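Local structure of probable ABC transporter extracellular-binding protein YckB (Bacillus subtilis, 2IEE) at residues Ile23-Ser28 and Ala86-Ile91; Tyr109-Ala114 and Asn179-Gln184; Asp201-Pro206 and Ile254-Gln259. The protein probably serves as the extracellular solute-binding component of a binding-protein-dependent ABC transport system. All blocks are in the same frame, centred on the assembly; numbering follows the deposited sequence.

Interaction 1: residues Ile23-Ser28 and Ala86-Ile91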
loop_
_atom_site.group_PDB
_atom_site.type_symbol
_atom_site.label_atom_id
_atom_site.label_comp_id
_atom_site.label_asym_id
_atom_site.label_seq_id
_atom_site.Cartn_x
_atom_site.Cartn_y
_atom_site.Cartn_z
ATOM N N ILE A 23 5.294 0.073 -22.164
ATOM C CA ILE A 23 5.242 -1.039 -21.225
ATOM C C ILE A 23 3.812 -1.126 -20.711
ATOM O O ILE A 23 3.234 -0.119 -20.303
ATOM C CB ILE A 23 6.204 -0.824 -20.039
ATOM C CG1 ILE A 23 6.104 -2.000 -19.067
ATOM C CG2 ILE A 23 5.873 0.478 -19.321
ATOM C CD1 ILE A 23 7.145 -1.964 -17.967
ATOM N N VAL A 24 3.241 -2.325 -20.754
ATOM C CA VAL A 24 1.876 -2.544 -20.299
ATOM C C VAL A 24 1.909 -2.919 -18.825
ATOM O O VAL A 24 2.576 -3.883 -18.438
ATOM C CB VAL A 24 1.207 -3.678 -21.103
ATOM C CG1 VAL A 24 -0.254 -3.795 -20.728
ATOM C CG2 VAL A 24 1.345 -3.406 -22.590
ATOM N N VAL A 25 1.198 -2.163 -17.996
ATOM C CA VAL A 25 1.205 -2.428 -16.563
ATOM C C VAL A 25 -0.189 -2.532 -15.967
ATOM O O VAL A 25 -1.039 -1.662 -16.172
ATOM C CB VAL A 25 1.984 -1.323 -15.800
ATOM C CG1 VAL A 25 2.151 -1.717 -14.334
ATOM C CG2 VAL A 25 3.338 -1.093 -16.449
ATOM N N ALA A 26 -0.414 -3.602 -15.218
ATOM C CA ALA A 26 -1.702 -3.815 -14.579
ATOM C C ALA A 26 -1.712 -3.150 -13.211
ATOM O O ALA A 26 -0.706 -3.142 -12.498
ATOM C CB ALA A 26 -1.983 -5.310 -14.432
ATOM N N THR A 27 -2.862 -2.586 -12.864
ATOM C CA THR A 27 -3.059 -1.927 -11.583
ATOM C C THR A 27 -4.569 -1.872 -11.377
ATOM O O THR A 27 -5.333 -1.985 -12.339
ATOM C CB THR A 27 -2.465 -0.504 -11.577
ATOM O OG1 THR A 27 -2.486 0.011 -10.242
ATOM C CG2 THR A 27 -3.261 0.416 -12.487
ATOM N N SER A 28 -5.003 -1.703 -10.132
ATOM C CA SER A 28 -6.426 -1.685 -9.841
ATOM C C SER A 28 -7.102 -0.325 -9.943
ATOM O O SER A 28 -8.196 -0.211 -10.488
ATOM C CB SER A 28 -6.675 -2.267 -8.449
ATOM O OG SER A 28 -6.106 -1.450 -7.442
ATOM N N ALA A 86 3.932 -6.184 -16.551
ATOM C CA ALA A 86 4.154 -6.111 -15.121
ATOM C C ALA A 86 2.872 -5.740 -14.404
ATOM O O ALA A 86 1.896 -5.331 -15.029
ATOM C CB ALA A 86 5.238 -5.081 -14.818
ATOM N N ALA A 87 2.886 -5.892 -13.085
ATOM C CA ALA A 87 1.735 -5.559 -12.258
ATOM C C ALA A 87 2.211 -4.669 -11.109
ATOM O O ALA A 87 3.192 -4.987 -10.429
ATOM C CB ALA A 87 1.096 -6.826 -11.715
ATOM N N ALA A 88 1.524 -3.549 -10.916
ATOM C CA ALA A 88 1.857 -2.600 -9.856
ATOM C C ALA A 88 0.581 -2.367 -9.062
ATOM O O ALA A 88 -0.280 -1.590 -9.468
ATOM C CB ALA A 88 2.349 -1.290 -10.458
ATOM N N ASN A 89 0.456 -3.038 -7.928
ATOM C CA ASN A 89 -0.756 -2.898 -7.147
ATOM C C ASN A 89 -0.527 -3.169 -5.670
ATOM O O ASN A 89 -1.184 -4.030 -5.091
ATOM C CB ASN A 89 -1.820 -3.861 -7.689
ATOM C CG ASN A 89 -3.227 -3.494 -7.241
ATOM O OD1 ASN A 89 -4.033 -4.368 -6.920
ATOM N ND2 ASN A 89 -3.532 -2.197 -7.235
ATOM N N ASP A 90 0.418 -2.454 -5.069
ATOM C CA ASP A 90 0.695 -2.605 -3.648
ATOM C C ASP A 90 0.923 -4.076 -3.272
ATOM O O ASP A 90 0.496 -4.532 -2.211
ATOM C CB ASP A 90 -0.491 -2.031 -2.861
ATOM C CG ASP A 90 -0.106 -1.564 -1.474
ATOM O OD1 ASP A 90 0.878 -0.797 -1.352
ATOM O OD2 ASP A 90 -0.797 -1.950 -0.509
ATOM N N ILE A 91 1.608 -4.811 -4.141
ATOM C CA ILE A 91 1.866 -6.223 -3.902
ATOM C C ILE A 91 3.110 -6.438 -3.044
ATOM O O ILE A 91 4.206 -6.004 -3.396
ATOM C CB ILE A 91 2.020 -6.964 -5.237
ATOM C CG1 ILE A 91 0.787 -6.696 -6.104
ATOM C CG2 ILE A 91 2.179 -8.453 -4.992
ATOM C CD1 ILE A 91 0.887 -7.226 -7.511
#

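Interaction 2: residues Tyr109-Ala114 and Asn179-Gln184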
loop_
_atom_site.group_PDB
_atom_site.type_symbol
_atom_site.label_atom_id
_atom_site.label_comp_id
_atom_site.label_asym_id
_atom_site.label_seq_id
_atom_site.Cartn_x
_atom_site.Cartn_y
_atom_site.Cartn_z
ATOM N N TYR A 109 7.935 0.821 2.045
ATOM C CA TYR A 109 8.108 -0.016 3.222
ATOM C C TYR A 109 7.090 0.471 4.244
ATOM O O TYR A 109 6.915 1.674 4.431
ATOM C CB TYR A 109 9.522 0.133 3.789
ATOM C CG TYR A 109 10.622 -0.241 2.820
ATOM C CD1 TYR A 109 10.950 0.589 1.751
ATOM C CD2 TYR A 109 11.337 -1.427 2.977
ATOM C CE1 TYR A 109 11.970 0.249 0.861
ATOM C CE2 TYR A 109 12.360 -1.779 2.091
ATOM C CZ TYR A 109 12.668 -0.936 1.040
ATOM O OH TYR A 109 13.674 -1.274 0.168
ATOM N N SER A 110 6.413 -0.458 4.901
ATOM C CA SER A 110 5.419 -0.074 5.878
ATOM C C SER A 110 5.200 -1.211 6.865
ATOM O O SER A 110 5.954 -2.188 6.889
ATOM C CB SER A 110 4.108 0.278 5.165
ATOM O OG SER A 110 3.170 0.857 6.058
ATOM N N TYR A 111 4.174 -1.051 7.687
ATOM C CA TYR A 111 3.787 -2.028 8.693
ATOM C C TYR A 111 2.406 -1.613 9.210
ATOM O O TYR A 111 1.960 -0.494 8.962
ATOM C CB TYR A 111 4.817 -2.067 9.835
ATOM C CG TYR A 111 5.160 -0.722 10.422
ATOM C CD1 TYR A 111 4.296 -0.078 11.302
ATOM C CD2 TYR A 111 6.350 -0.086 10.087
ATOM C CE1 TYR A 111 4.611 1.176 11.837
ATOM C CE2 TYR A 111 6.674 1.164 10.608
ATOM C CZ TYR A 111 5.804 1.789 11.480
ATOM O OH TYR A 111 6.139 3.025 11.990
ATOM N N GLY A 112 1.728 -2.515 9.908
ATOM C CA GLY A 112 0.411 -2.197 10.423
ATOM C C GLY A 112 0.444 -1.468 11.754
ATOM O O GLY A 112 1.410 -1.576 12.508
ATOM N N THR A 113 -0.612 -0.713 12.040
ATOM C CA THR A 113 -0.705 0.014 13.295
ATOM C C THR A 113 -2.155 0.002 13.741
ATOM O O THR A 113 -2.983 -0.696 13.156
ATOM C CB THR A 113 -0.221 1.479 13.148
ATOM O OG1 THR A 113 -0.955 2.133 12.106
ATOM C CG2 THR A 113 1.264 1.517 12.816
ATOM N N ALA A 114 -2.458 0.761 14.785
ATOM C CA ALA A 114 -3.811 0.827 15.306
ATOM C C ALA A 114 -4.214 2.254 15.640
ATOM O O ALA A 114 -3.432 3.021 16.198
ATOM C CB ALA A 114 -3.927 -0.038 16.560
ATOM N N ASN A 179 -4.943 -1.054 10.590
ATOM C CA ASN A 179 -4.707 -0.812 9.170
ATOM C C ASN A 179 -3.241 -0.447 8.951
ATOM O O ASN A 179 -2.464 -0.394 9.902
ATOM C CB ASN A 179 -5.612 0.329 8.676
ATOM C CG ASN A 179 -5.853 0.282 7.168
ATOM O OD1 ASN A 179 -5.264 -0.531 6.452
ATOM N ND2 ASN A 179 -6.723 1.159 6.683
ATOM N N ASP A 180 -2.876 -0.211 7.696
ATOM C CA ASP A 180 -1.511 0.171 7.330
ATOM C C ASP A 180 -1.144 1.506 8.006
ATOM O O ASP A 180 -1.968 2.412 8.082
ATOM C CB ASP A 180 -1.420 0.322 5.812
ATOM C CG ASP A 180 -0.108 0.917 5.362
ATOM O OD1 ASP A 180 0.900 0.180 5.319
ATOM O OD2 ASP A 180 -0.083 2.128 5.060
ATOM N N TYR A 181 0.090 1.621 8.482
ATOM C CA TYR A 181 0.539 2.834 9.155
ATOM C C TYR A 181 0.292 4.103 8.355
ATOM O O TYR A 181 -0.369 5.030 8.821
ATOM C CB TYR A 181 2.027 2.743 9.466
ATOM C CG TYR A 181 2.617 4.045 9.956
ATOM C CD1 TYR A 181 2.139 4.663 11.111
ATOM C CD2 TYR A 181 3.673 4.643 9.280
ATOM C CE1 TYR A 181 2.710 5.849 11.584
ATOM C CE2 TYR A 181 4.248 5.824 9.742
ATOM C CZ TYR A 181 3.765 6.418 10.891
ATOM O OH TYR A 181 4.349 7.577 11.339
ATOM N N TYR A 182 0.847 4.149 7.152
ATOM C CA TYR A 182 0.694 5.323 6.316
ATOM C C TYR A 182 -0.751 5.697 6.021
ATOM O O TYR A 182 -1.088 6.881 6.032
ATOM C CB TYR A 182 1.503 5.147 5.034
ATOM C CG TYR A 182 2.983 5.224 5.316
ATOM C CD1 TYR A 182 3.550 6.397 5.821
ATOM C CD2 TYR A 182 3.813 4.119 5.125
ATOM C CE1 TYR A 182 4.907 6.470 6.135
ATOM C CE2 TYR A 182 5.174 4.183 5.434
ATOM C CZ TYR A 182 5.715 5.359 5.939
ATOM O OH TYR A 182 7.055 5.424 6.256
ATOM N N LEU A 183 -1.609 4.708 5.780
ATOM C CA LEU A 183 -3.015 5.004 5.512
ATOM C C LEU A 183 -3.637 5.648 6.732
ATOM O O LEU A 183 -4.514 6.504 6.610
ATOM C CB LEU A 183 -3.803 3.741 5.190
ATOM C CG LEU A 183 -3.423 3.003 3.911
ATOM C CD1 LEU A 183 -4.359 1.807 3.746
ATOM C CD2 LEU A 183 -3.523 3.949 2.718
ATOM N N GLN A 184 -3.184 5.233 7.912
ATOM C CA GLN A 184 -3.729 5.789 9.140
ATOM C C GLN A 184 -3.194 7.191 9.436
ATOM O O GLN A 184 -3.890 7.987 10.053
ATOM C CB GLN A 184 -3.478 4.838 10.324
ATOM C CG GLN A 184 -4.082 3.447 10.099
ATOM C CD GLN A 184 -4.404 2.694 11.384
ATOM O OE1 GLN A 184 -3.545 2.498 12.244
ATOM N NE2 GLN A 184 -5.648 2.256 11.508
HETATM O O HOH W 1 8.563 3.663 5.342
#

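Interaction 3: residues Asp201-Pro206 and Ile254-Gln259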
loop_
_atom_site.group_PDB
_atom_site.type_symbol
_atom_site.label_atom_id
_atom_site.label_comp_id
_atom_site.label_asym_id
_atom_site.label_seq_id
_atom_site.Cartn_x
_atom_site.Cartn_y
_atom_site.Cartn_z
ATOM N N ASP A 201 2.748 2.475 20.555
ATOM C CA ASP A 201 3.569 1.279 20.742
ATOM C C ASP A 201 3.259 0.060 19.884
ATOM O O ASP A 201 4.101 -0.827 19.732
ATOM C CB ASP A 201 3.563 0.884 22.221
ATOM C CG ASP A 201 4.055 2.005 23.111
ATOM O OD1 ASP A 201 5.141 2.548 22.826
ATOM O OD2 ASP A 201 3.357 2.352 24.087
ATOM N N ILE A 202 2.065 0.013 19.310
ATOM C CA ILE A 202 1.683 -1.122 18.491
ATOM C C ILE A 202 2.148 -1.002 17.042
ATOM O O ILE A 202 1.759 -0.085 16.323
ATOM C CB ILE A 202 0.152 -1.322 18.539
ATOM C CG1 ILE A 202 -0.259 -1.744 19.957
ATOM C CG2 ILE A 202 -0.285 -2.357 17.516
ATOM C CD1 ILE A 202 -1.765 -1.750 20.198
ATOM N N LYS A 203 3.001 -1.939 16.636
ATOM C CA LYS A 203 3.534 -2.017 15.277
ATOM C C LYS A 203 3.620 -3.514 14.971
ATOM O O LYS A 203 4.178 -4.277 15.756
ATOM C CB LYS A 203 4.933 -1.391 15.196
ATOM C CG LYS A 203 5.019 0.090 15.573
ATOM C CD LYS A 203 6.478 0.558 15.564
ATOM C CE LYS A 203 6.610 2.070 15.797
ATOM N NZ LYS A 203 6.050 2.507 17.104
ATOM N N TYR A 204 3.065 -3.940 13.841
ATOM C CA TYR A 204 3.078 -5.354 13.504
ATOM C C TYR A 204 3.116 -5.624 12.005
ATOM O O TYR A 204 2.733 -4.784 11.189
ATOM C CB TYR A 204 1.839 -6.044 14.087
ATOM C CG TYR A 204 0.555 -5.374 13.651
ATOM C CD1 TYR A 204 0.103 -4.227 14.294
ATOM C CD2 TYR A 204 -0.148 -5.822 12.534
ATOM C CE1 TYR A 204 -1.004 -3.537 13.840
ATOM C CE2 TYR A 204 -1.265 -5.131 12.065
ATOM C CZ TYR A 204 -1.681 -3.984 12.723
ATOM O OH TYR A 204 -2.736 -3.246 12.248
HETATM N N MSE A 205 3.583 -6.820 11.666
HETATM C CA MSE A 205 3.649 -7.281 10.288
HETATM C C MSE A 205 4.321 -6.355 9.282
HETATM O O MSE A 205 3.654 -5.784 8.417
HETATM C CB MSE A 205 2.239 -7.592 9.793
HETATM C CG MSE A 205 2.205 -8.270 8.437
HETATM SE SE MSE A 205 0.528 -7.965 7.548
HETATM C CE MSE A 205 -0.642 -8.411 9.028
ATOM N N PRO A 206 5.651 -6.208 9.362
ATOM C CA PRO A 206 6.343 -5.335 8.411
ATOM C C PRO A 206 6.099 -5.839 6.984
ATOM O O PRO A 206 5.852 -7.025 6.777
ATOM C CB PRO A 206 7.804 -5.460 8.832
ATOM C CG PRO A 206 7.881 -6.874 9.341
ATOM C CD PRO A 206 6.612 -6.982 10.166
ATOM N N ILE A 254 11.539 2.224 7.827
ATOM C CA ILE A 254 11.494 2.870 9.130
ATOM C C ILE A 254 12.172 1.994 10.175
ATOM O O ILE A 254 11.764 0.855 10.403
ATOM C CB ILE A 254 10.035 3.120 9.584
ATOM C CG1 ILE A 254 9.361 4.129 8.650
ATOM C CG2 ILE A 254 10.013 3.618 11.027
ATOM C CD1 ILE A 254 7.907 4.409 8.996
ATOM N N ASP A 255 13.215 2.524 10.802
ATOM C CA ASP A 255 13.923 1.786 11.838
ATOM C C ASP A 255 13.021 1.777 13.070
ATOM O O ASP A 255 13.078 2.686 13.903
ATOM C CB ASP A 255 15.256 2.468 12.152
ATOM C CG ASP A 255 16.025 1.768 13.255
ATOM O OD1 ASP A 255 16.164 0.526 13.194
ATOM O OD2 ASP A 255 16.500 2.460 14.180
ATOM N N ALA A 256 12.182 0.752 13.177
ATOM C CA ALA A 256 11.259 0.650 14.300
ATOM C C ALA A 256 11.150 -0.764 14.859
ATOM O O ALA A 256 11.540 -1.736 14.211
ATOM C CB ALA A 256 9.881 1.150 13.877
ATOM N N ASP A 257 10.618 -0.864 16.073
ATOM C CA ASP A 257 10.432 -2.143 16.750
ATOM C C ASP A 257 9.117 -2.759 16.264
ATOM O O ASP A 257 8.070 -2.565 16.886
ATOM C CB ASP A 257 10.369 -1.919 18.267
ATOM C CG ASP A 257 10.483 -3.211 19.061
ATOM O OD1 ASP A 257 9.673 -4.136 18.836
ATOM O OD2 ASP A 257 11.390 -3.296 19.921
ATOM N N VAL A 258 9.173 -3.498 15.158
ATOM C CA VAL A 258 7.973 -4.110 14.597
ATOM C C VAL A 258 7.830 -5.586 14.956
ATOM O O VAL A 258 8.743 -6.383 14.753
ATOM C CB VAL A 258 7.937 -3.962 13.061
ATOM C CG1 VAL A 258 6.580 -4.407 12.526
ATOM C CG2 VAL A 258 8.215 -2.522 12.674
ATOM N N GLN A 259 6.658 -5.937 15.474
ATOM C CA GLN A 259 6.346 -7.297 15.902
ATOM C C GLN A 259 5.833 -8.190 14.772
ATOM O O GLN A 259 4.990 -7.774 13.975
ATOM C CB GLN A 259 5.299 -7.227 17.016
ATOM C CG GLN A 259 4.911 -8.550 17.629
ATOM C CD GLN A 259 3.904 -8.373 18.746
ATOM O OE1 GLN A 259 4.135 -7.616 19.688
ATOM N NE2 GLN A 259 2.778 -9.068 18.646
#

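Interaction 1: residues Ile23-Ser28 and Ala86-Ile91
Val-25 and Ala-26 pair with Ala-86 and Ala-87 in the parallel sheet of one lobe of a two-lobed solute-binding protein. Strand 22-27 is the middle of three strands. Strand 64-69 runs along one edge of it, and strand 86-87 along the other. Such an alpha/beta lobe belongs to the periplasmic binding protein fold, in which the C-terminal ends of the strands look toward the cleft between the lobes.

The pairing begins weakly. Ala-86 N gives only a long, bent hydrogen bond to Val-24 O, at 3.3 Å. The next two bonds are firm: Ala-26 N to Ala-86 O at 2.9 Å, and Ala-88 N to Ala-26 O at 2.8 Å. Both are close to straight, with N-H...O angles of 169° and 174°. CA-H...O contacts fill in between them, as where Val-25 CA meets Ala-86 O.

The small side chains leave the sheet by turns. Ala-26 and Ala-87 share one face, and their CB atoms lie 4.4 Å apart. Val-25 and Ala-86 share the other. There the CG1 branch of Val-25 reaches Ala-88 CB at 3.9 Å, and helix 49-60 packs over both residues through Val-54. Leu-211 of strand 197-214 touches Ala-86 and Ala-88.

Past the last bridge a side chain takes over from the backbone. Thr-27 holds OG1 anti to its own backbone N, chi1 -171°, which leaves the hydroxyl beside its carbonyl carbon and facing the 86-91 segment. Ser-35 OG is a further hydrogen-bonding partner of this hydroxyl. Across the contact, Thr-27 OG1 donates to Ala-88 O at 2.8 Å and approaches almost in line with the carbonyl bond.

Interaction 2: residues Tyr109-Ala114 and Asn179-Gln184
Thr-113 sets OG1 between its backbone N and carbonyl carbon, chi1 56°, and this turns the hydroxyl to Gln-184. Ser-110 does otherwise: OG stands anti to N, chi1 -171°, and meets Asp-180. Thr-113 OG1 donates to Gln-184 OE1 at 2.6 Å, while Gln-184 NE2 binds Ile-177 O. An alanine in place of Gln-184 would probably leave the Thr-113 hydroxyl without its acceptor and Ile-177 O without this donor.

The backbones form a short antiparallel pairing. Thr-113 and Asn-179 make the hydrogen-bonded pair. Thr-113 N donates to Asn-179 O at 2.8 Å. Asn-179 N returns a bond to Thr-113 O at 3.2 Å. Gly-112 faces Asp-180 in the non-hydrogen-bonded pair. Tyr-181 N, on the first residue of the helix, then binds Tyr-111 O at 2.9 Å.

Three tyrosines pack beside this. The Tyr-111 and Tyr-181 rings run side by side, planes 18° apart but slid so that they barely overlap. Tyr-111 OH sits over the centre of one Tyr-181 face. Tyr-181 CD2 in turn lies over the centre of the Tyr-182 ring, whose edge meets Tyr-109 O. A water links that same oxygen to Tyr-182 OH.

Asp-180 is the N-cap of helix 181-190. Its OD2 accepts from Leu-183 N at 3.1 Å. Its OD1 takes the hydroxyl OG of Ser-110, at a modelled 2.5 Å that is very short and doubtful in detail. Both oxygens thus have a donor, and the helix start would probably help to stabilise the negative charge.

Interaction 3: residues Asp201-Pro206 and Ile254-Gln259
Around Lys-203 to Pro-206 and Ala-256 to Gln-259 the two backbones run nearly perpendicular, 89° apart, and join in a single bridge between Tyr-204 and Gln-259. Gln-259 supplies both bonds. Its N donates to Lys-203 O at 3.0 Å, approaching from 43° above the carbonyl plane. Its O accepts from the N of Met-205, a selenomethionine, at 2.9 Å and much more nearly in line with the C=O. The same oxygen also meets Tyr-204 CA at 3.1 Å.

Val-258 fills the angle between the chains. Its CG1 branch stands anti to its backbone N, chi1 -171°, and touches the backbone carbonyl carbon of Tyr-204 and the ring of Pro-206. The approach to Pro-206 CD, at 3.5 Å, is tighter than usual for two carbons.

Lys-203 works through its aliphatic stem. Its CD lies 3.8 Å from Ala-256 CB and 3.7 Å from Asp-257 O. The chain stays extended as far as CE, then bends at chi4, and the end with NZ leads away from the tail. Asp-257 is the centre of an inverse gamma turn, closed by a weak bond from Val-258 N to Ala-256 O.

Tyr-204 points its side chain away from the tail, apart from CB, which touches Gln-259 O. Its OH binds Thr-113 O of the adjacent strand. Helix 142-149 packs on the side chains of Tyr-204 and Met-205. The arrangement is an isolated beta bridge: an irregular C-terminal tail bonded to the long strand 197-214 at the surface of the second lobe.

How the interactions relate
The three contacts follow one another along the chain and neither nest nor cross. Interaction 1 closes a loop of 57 residues inside one lobe. The chain then reaches the other lobe, where interaction 2 closes 64 residues. Interaction 3 closes 47 residues and ties the C-terminal tail to strand 197-214. Interactions 2 and 3 touch, with centres about 9 Å apart. Tyr-204 of interaction 3 joins them: its backbone O meets Gly-112 N, since strands 108-116 and 197-214 are neighbours in the mixed sheet. Interaction 1 lies about 21 Å from interaction 2, centre to centre. Strand 197-214 connects the lobes, reaching as far as interaction 1.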